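PDB 5V2D: dioxygenase from Pseudomonas brassicacearum, which probably cleaves the central double bond of lignin-derived stilbenes with molecular oxygen, at an iron centre held by four histidines. Local coordinates for residues A[211-216]-A[228-233]; A[41-46]-A[486-491]. All coordinates share one frame; numbering follows the deposited sequence.

Interaction 1 (A[211-216]-A[228-233]); sequences PDLVYF and IWFQAP
Residues 212-216 and 228-231, parts of strands 212-218 and 224-231, run antiparallel, at 157° between their directions and 4.6 Å between axes, with Leu213 and Phe230 forming a hydrogen-bonded pair. This is the outer beta hairpin of one four-stranded sheet, consistent with a blade of the seven-bladed beta-propeller known for carotenoid cleavage oxygenases. Ala232 N extends the ladder by bonding Pro211 O at 2.8 Å. Side chains alternate between two faces. On one, Phe230 CG lies between its backbone N and carbonyl carbon (chi1 62°), which brings the ring back over Leu213: Leu213 CB sits over its face, 3.9 Å from the centroid, while Leu213 CD1 reaches Phe230 CE1 and also touches Ala232 CB. This side packs against Phe250 and Trp293 of the next sheet. On the other, Val214 lies beside Trp229 with both methyls on one indole face: Val214 CG1 is 3.4 Å from the five-membered ring centroid, and CG2 is 3.5 Å from Trp229 CE3. The indole NE1 bonds Glu227. Gln231 NE2 donates to Asp212 OD2 at 2.8 Å, from above the carboxylate plane, the amide turned 81° to that plane. One water donates both to this OD2 and to Phe230 O.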
loop_
_atom_site.group_PDB
_atom_site.type_symbol
_atom_site.label_atom_id
_atom_site.label_comp_id
_atom_site.label_asym_id
_atom_site.label_seq_id
_atom_site.Cartn_x
_atom_site.Cartn_y
_atom_site.Cartn_z
ATOM N N PRO A 211 -6.417 -21.044 6.534
ATOM C CA PRO A 211 -5.489 -20.521 7.498
ATOM C C PRO A 211 -4.008 -20.629 7.092
ATOM O O PRO A 211 -3.139 -20.251 7.898
ATOM C CB PRO A 211 -5.718 -21.438 8.726
ATOM C CG PRO A 211 -6.059 -22.765 8.110
ATOM C CD PRO A 211 -6.891 -22.424 6.894
ATOM N N ASP A 212 -3.726 -21.110 5.884
ATOM C CA ASP A 212 -2.364 -21.314 5.462
ATOM C C ASP A 212 -1.652 -19.968 5.213
ATOM O O ASP A 212 -2.229 -19.046 4.593
ATOM C CB ASP A 212 -2.326 -22.116 4.189
ATOM C CG ASP A 212 -3.023 -23.484 4.367
ATOM O OD1 ASP A 212 -4.266 -23.498 4.235
ATOM O OD2 ASP A 212 -2.348 -24.468 4.782
ATOM N N LEU A 213 -0.404 -19.913 5.680
ATOM C CA LEU A 213 0.502 -18.784 5.524
ATOM C C LEU A 213 1.765 -19.311 4.939
ATOM O O LEU A 213 2.204 -20.407 5.286
ATOM C CB LEU A 213 0.837 -18.211 6.882
ATOM C CG LEU A 213 -0.342 -17.620 7.638
ATOM C CD1 LEU A 213 0.137 -17.015 8.945
ATOM C CD2 LEU A 213 -0.987 -16.498 6.873
ATOM N N VAL A 214 2.411 -18.564 4.057
ATOM C CA VAL A 214 3.682 -19.005 3.481
ATOM C C VAL A 214 4.632 -17.850 3.378
ATOM O O VAL A 214 4.196 -16.787 2.862
ATOM C CB VAL A 214 3.567 -19.461 1.997
ATOM C CG1 VAL A 214 4.725 -20.336 1.584
ATOM C CG2 VAL A 214 2.235 -19.945 1.632
ATOM N N TYR A 215 5.895 -18.042 3.770
ATOM C CA TYR A 215 6.985 -17.095 3.449
ATOM C C TYR A 215 7.724 -17.562 2.190
ATOM O O TYR A 215 7.952 -18.763 2.033
ATOM C CB TYR A 215 7.974 -16.996 4.627
ATOM C CG TYR A 215 9.170 -16.173 4.302
ATOM C CD1 TYR A 215 9.025 -14.845 4.023
ATOM C CD2 TYR A 215 10.433 -16.720 4.223
ATOM C CE1 TYR A 215 10.092 -14.063 3.680
ATOM C CE2 TYR A 215 11.520 -15.953 3.923
ATOM C CZ TYR A 215 11.353 -14.620 3.641
ATOM O OH TYR A 215 12.408 -13.830 3.266
ATOM N N PHE A 216 8.060 -16.646 1.299
ATOM C CA PHE A 216 8.844 -16.877 0.115
ATOM C C PHE A 216 10.057 -15.961 0.043
ATOM O O PHE A 216 9.927 -14.754 0.281
ATOM C CB PHE A 216 8.058 -16.544 -1.165
ATOM C CG PHE A 216 6.842 -17.330 -1.352
ATOM C CD1 PHE A 216 5.571 -16.716 -1.349
ATOM C CD2 PHE A 216 6.943 -18.684 -1.606
ATOM C CE1 PHE A 216 4.431 -17.465 -1.607
ATOM C CE2 PHE A 216 5.770 -19.456 -1.842
ATOM C CZ PHE A 216 4.515 -18.819 -1.822
ATOM N N ILE A 228 8.407 -21.324 3.419
ATOM C CA ILE A 228 8.017 -21.863 4.708
ATOM C C ILE A 228 6.513 -21.816 4.750
ATOM O O ILE A 228 5.914 -20.707 4.828
ATOM C CB ILE A 228 8.565 -21.030 5.895
ATOM C CG1 ILE A 228 10.051 -20.721 5.771
ATOM C CG2 ILE A 228 8.227 -21.706 7.233
ATOM C CD1 ILE A 228 10.566 -19.835 6.890
ATOM N N TRP A 229 5.887 -22.992 4.674
ATOM C CA TRP A 229 4.425 -23.110 4.768
ATOM C C TRP A 229 4.057 -23.438 6.197
ATOM O O TRP A 229 4.663 -24.314 6.785
ATOM C CB TRP A 229 3.919 -24.258 3.891
ATOM C CG TRP A 229 4.062 -23.953 2.424
ATOM C CD1 TRP A 229 5.214 -23.977 1.697
ATOM C CD2 TRP A 229 3.008 -23.588 1.510
ATOM N NE1 TRP A 229 4.960 -23.636 0.404
ATOM C CE2 TRP A 229 3.604 -23.441 0.238
ATOM C CE3 TRP A 229 1.634 -23.416 1.643
ATOM C CZ2 TRP A 229 2.888 -23.063 -0.893
ATOM C CZ3 TRP A 229 0.908 -23.074 0.514
ATOM C CH2 TRP A 229 1.534 -22.894 -0.749
ATOM N N PHE A 230 3.069 -22.757 6.756
ATOM C CA PHE A 230 2.578 -23.102 8.079
ATOM C C PHE A 230 1.138 -22.659 8.183
ATOM O O PHE A 230 0.560 -22.253 7.163
ATOM C CB PHE A 230 3.471 -22.480 9.151
ATOM C CG PHE A 230 3.548 -20.952 9.157
ATOM C CD1 PHE A 230 2.901 -20.234 10.144
ATOM C CD2 PHE A 230 4.351 -20.277 8.236
ATOM C CE1 PHE A 230 3.017 -18.833 10.225
ATOM C CE2 PHE A 230 4.430 -18.888 8.248
ATOM C CZ PHE A 230 3.766 -18.161 9.272
ATOM N N GLN A 231 0.529 -22.769 9.364
ATOM C CA GLN A 231 -0.854 -22.422 9.505
ATOM C C GLN A 231 -1.088 -21.506 10.673
ATOM O O GLN A 231 -0.516 -21.656 11.766
ATOM C CB GLN A 231 -1.688 -23.686 9.678
ATOM C CG GLN A 231 -1.612 -24.592 8.459
ATOM C CD GLN A 231 -2.851 -25.367 8.312
ATOM O OE1 GLN A 231 -3.566 -25.628 9.288
ATOM N NE2 GLN A 231 -3.152 -25.736 7.100
ATOM N N ALA A 232 -1.958 -20.539 10.461
ATOM C CA ALA A 232 -2.437 -19.690 11.524
ATOM C C ALA A 232 -3.578 -20.413 12.229
ATOM O O ALA A 232 -4.168 -21.338 11.661
ATOM C CB ALA A 232 -2.973 -18.398 10.931
ATOM N N PRO A 233 -3.959 -19.930 13.422
ATOM C CA PRO A 233 -5.081 -20.536 14.145
ATOM C C PRO A 233 -6.422 -20.163 13.536
ATOM O O PRO A 233 -7.400 -20.786 13.867
ATOM C CB PRO A 233 -4.917 -20.011 15.574
ATOM C CG PRO A 233 -4.152 -18.717 15.422
ATOM C CD PRO A 233 -3.210 -18.966 14.268
HETATM O O HOH W 1 0.353 -24.048 5.059
#

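Interaction 2 (A[41-46]-A[486-491]); sequences IEAEVF and IPFRMR
Phe488 lies against Ile41, Ala43 and Val45, and its ring carries most of this contact between strand 43-45, an outermost strand of its sheet, and the loop joining strands 482-486 and 496-500. Those two strands belong to different sheets, probably neighbouring propeller blades, so the loop passes between blades and packs on the edge of the one that unites 43-45 with C-terminal 496-500. Along the Phe488 side chain, CB first meets Ile41 CD1 at 3.9 Å. With chi1 at 64°, CG stands between the backbone N and the carbonyl carbon, where it too touches that methyl. Ile41 CD1 comes nearest at Phe488 CD1, 3.7 Å away. Across the ring, Phe488 CE2 approaches Ala43 CB at 4.0 Å and, more loosely, Val45 CG2, which lies at the ring edge near its plane. At the tip, Phe488 CZ is 4.2 Å from Ala43 CB. Each face has a methyl over it: Ile41 CG2, 7° off the ring normal in a CH-pi contact, and Ile486 CG2 opposite. Both Val45 methyls face Pro487 CG, CG2 at 4.1 Å. Outside the segments, Leu99 and Arg101 of strand 96-103 also touch Phe488. No hydrogen bond crosses between 41-46 and 486-491, which implies that their direct contact rests on apolar packing, methyls around the Phe488 ring and Val45 against Pro487.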
loop_
_atom_site.group_PDB
_atom_site.type_symbol
_atom_site.label_atom_id
_atom_site.label_comp_id
_atom_site.label_asym_id
_atom_site.label_seq_id
_atom_site.Cartn_x
_atom_site.Cartn_y
_atom_site.Cartn_z
ATOM N N ILE A 41 -7.660 8.120 -16.910
ATOM C CA ILE A 41 -6.843 8.651 -17.994
ATOM C C ILE A 41 -5.582 7.761 -18.119
ATOM O O ILE A 41 -4.818 7.661 -17.220
ATOM C CB ILE A 41 -6.427 10.076 -17.693
ATOM C CG1 ILE A 41 -7.642 11.043 -17.626
ATOM C CG2 ILE A 41 -5.329 10.564 -18.651
ATOM C CD1 ILE A 41 -7.242 12.410 -17.076
ATOM N N GLU A 42 -5.422 7.145 -19.265
ATOM C CA GLU A 42 -4.197 6.516 -19.705
ATOM C C GLU A 42 -3.498 7.550 -20.546
ATOM O O GLU A 42 -4.094 8.107 -21.433
ATOM C CB GLU A 42 -4.447 5.239 -20.502
ATOM C CG GLU A 42 -5.107 4.154 -19.661
ATOM C CD GLU A 42 -5.113 2.806 -20.411
ATOM O OE1 GLU A 42 -6.066 2.556 -21.201
ATOM O OE2 GLU A 42 -4.163 2.002 -20.207
ATOM N N ALA A 43 -2.267 7.892 -20.200
ATOM C CA ALA A 43 -1.647 9.090 -20.785
ATOM C C ALA A 43 -0.159 8.971 -20.968
ATOM O O ALA A 43 0.499 8.133 -20.334
ATOM C CB ALA A 43 -1.903 10.218 -19.872
ATOM N N GLU A 44 0.349 9.838 -21.844
ATOM C CA GLU A 44 1.777 10.038 -21.998
ATOM C C GLU A 44 1.985 11.573 -21.997
ATOM O O GLU A 44 1.323 12.267 -22.786
ATOM C CB GLU A 44 2.241 9.446 -23.308
ATOM C CG GLU A 44 3.704 9.138 -23.258
ATOM C CD GLU A 44 4.538 9.381 -24.535
ATOM O OE1 GLU A 44 4.283 8.653 -25.531
ATOM O OE2 GLU A 44 5.383 10.368 -24.480
ATOM N N VAL A 45 2.797 12.092 -21.095
ATOM C CA VAL A 45 3.195 13.502 -21.124
ATOM C C VAL A 45 4.716 13.544 -21.234
ATOM O O VAL A 45 5.410 13.075 -20.350
ATOM C CB VAL A 45 2.728 14.251 -19.878
ATOM C CG1 VAL A 45 2.917 15.783 -20.055
ATOM C CG2 VAL A 45 1.269 14.009 -19.636
ATOM N N PHE A 46 5.225 14.009 -22.368
ATOM C CA PHE A 46 6.619 13.797 -22.760
ATOM C C PHE A 46 7.591 14.629 -21.882
ATOM O O PHE A 46 8.746 14.241 -21.695
ATOM C CB PHE A 46 6.788 14.158 -24.232
ATOM C CG PHE A 46 8.077 13.700 -24.844
ATOM C CD1 PHE A 46 8.235 12.366 -25.319
ATOM C CD2 PHE A 46 9.178 14.578 -24.926
ATOM C CE1 PHE A 46 9.483 11.963 -25.815
ATOM C CE2 PHE A 46 10.414 14.148 -25.441
ATOM C CZ PHE A 46 10.566 12.860 -25.884
ATOM N N ILE A 486 1.619 18.563 -13.131
ATOM C CA ILE A 486 0.961 17.494 -13.933
ATOM C C ILE A 486 -0.259 18.162 -14.517
ATOM O O ILE A 486 -1.023 18.803 -13.800
ATOM C CB ILE A 486 0.601 16.319 -13.034
ATOM C CG1 ILE A 486 1.885 15.771 -12.415
ATOM C CG2 ILE A 486 0.040 15.176 -13.882
ATOM C CD1 ILE A 486 1.667 15.118 -11.124
ATOM N N PRO A 487 -0.492 17.999 -15.828
ATOM C CA PRO A 487 -1.557 18.718 -16.470
ATOM C C PRO A 487 -2.967 18.148 -16.288
ATOM O O PRO A 487 -3.936 18.650 -16.885
ATOM C CB PRO A 487 -1.150 18.630 -17.922
ATOM C CG PRO A 487 -0.349 17.415 -18.031
ATOM C CD PRO A 487 0.417 17.367 -16.782
ATOM N N PHE A 488 -3.075 17.096 -15.514
ATOM C CA PHE A 488 -4.342 16.520 -15.120
ATOM C C PHE A 488 -4.265 16.050 -13.709
ATOM O O PHE A 488 -3.194 15.826 -13.199
ATOM C CB PHE A 488 -4.806 15.352 -16.096
ATOM C CG PHE A 488 -3.889 14.160 -16.098
ATOM C CD1 PHE A 488 -4.073 13.141 -15.223
ATOM C CD2 PHE A 488 -2.875 14.049 -17.012
ATOM C CE1 PHE A 488 -3.202 11.998 -15.209
ATOM C CE2 PHE A 488 -1.953 12.975 -16.955
ATOM C CZ PHE A 488 -2.150 11.960 -16.051
ATOM N N ARG A 489 -5.426 15.939 -13.092
ATOM C CA ARG A 489 -5.557 15.476 -11.710
ATOM C C ARG A 489 -5.235 13.962 -11.551
ATOM O O ARG A 489 -5.817 13.100 -12.229
ATOM C CB ARG A 489 -6.994 15.673 -11.222
ATOM C CG ARG A 489 -7.255 15.206 -9.799
ATOM C CD ARG A 489 -8.753 15.381 -9.485
ATOM N NE ARG A 489 -9.576 14.625 -10.404
ATOM C CZ ARG A 489 -9.946 13.360 -10.223
ATOM N NH1 ARG A 489 -9.708 12.665 -9.084
ATOM N NH2 ARG A 489 -10.693 12.809 -11.217
ATOM N N MET A 490 -4.358 13.683 -10.627
ATOM C CA MET A 490 -4.005 12.297 -10.280
ATOM C C MET A 490 -4.982 11.897 -9.179
ATOM O O MET A 490 -4.990 12.501 -8.079
ATOM C CB MET A 490 -2.575 12.247 -9.722
ATOM C CG MET A 490 -1.484 12.683 -10.708
ATOM S SD MET A 490 -1.190 11.615 -12.123
ATOM C CE MET A 490 -0.288 10.327 -11.307
ATOM N N ARG A 491 -5.689 10.802 -9.411
ATOM C CA ARG A 491 -6.539 10.222 -8.342
ATOM C C ARG A 491 -5.646 9.727 -7.186
ATOM O O ARG A 491 -4.493 9.383 -7.359
ATOM C CB ARG A 491 -7.344 9.058 -8.917
ATOM C CG ARG A 491 -8.467 8.590 -8.061
ATOM C CD ARG A 491 -9.353 7.604 -8.872
ATOM N NE ARG A 491 -10.635 7.408 -8.158
ATOM C CZ ARG A 491 -10.994 6.309 -7.477
ATOM N NH1 ARG A 491 -12.186 6.301 -6.866
ATOM N NH2 ARG A 491 -10.208 5.215 -7.362
#

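The two contacts lie on opposite sides of the chain's centre, their own centres each about 21 Å from it and their nearest atoms about 28 Å apart, and they share no strand. Interaction 1 is mostly buried and local: it joins neighbouring strands of a single sheet, combines a backbone ladder with side-chain packing on both faces, and buries 635 Å². Interaction 2 is a surface contact between segments 440 residues apart, bringing an early strand to a loop near the C-terminus; it buries 217 Å² through apolar side chains alone. Thus 211-216/228-233 builds one sheet internally, whereas 41-46/486-491 brings together distant ends of the sequence.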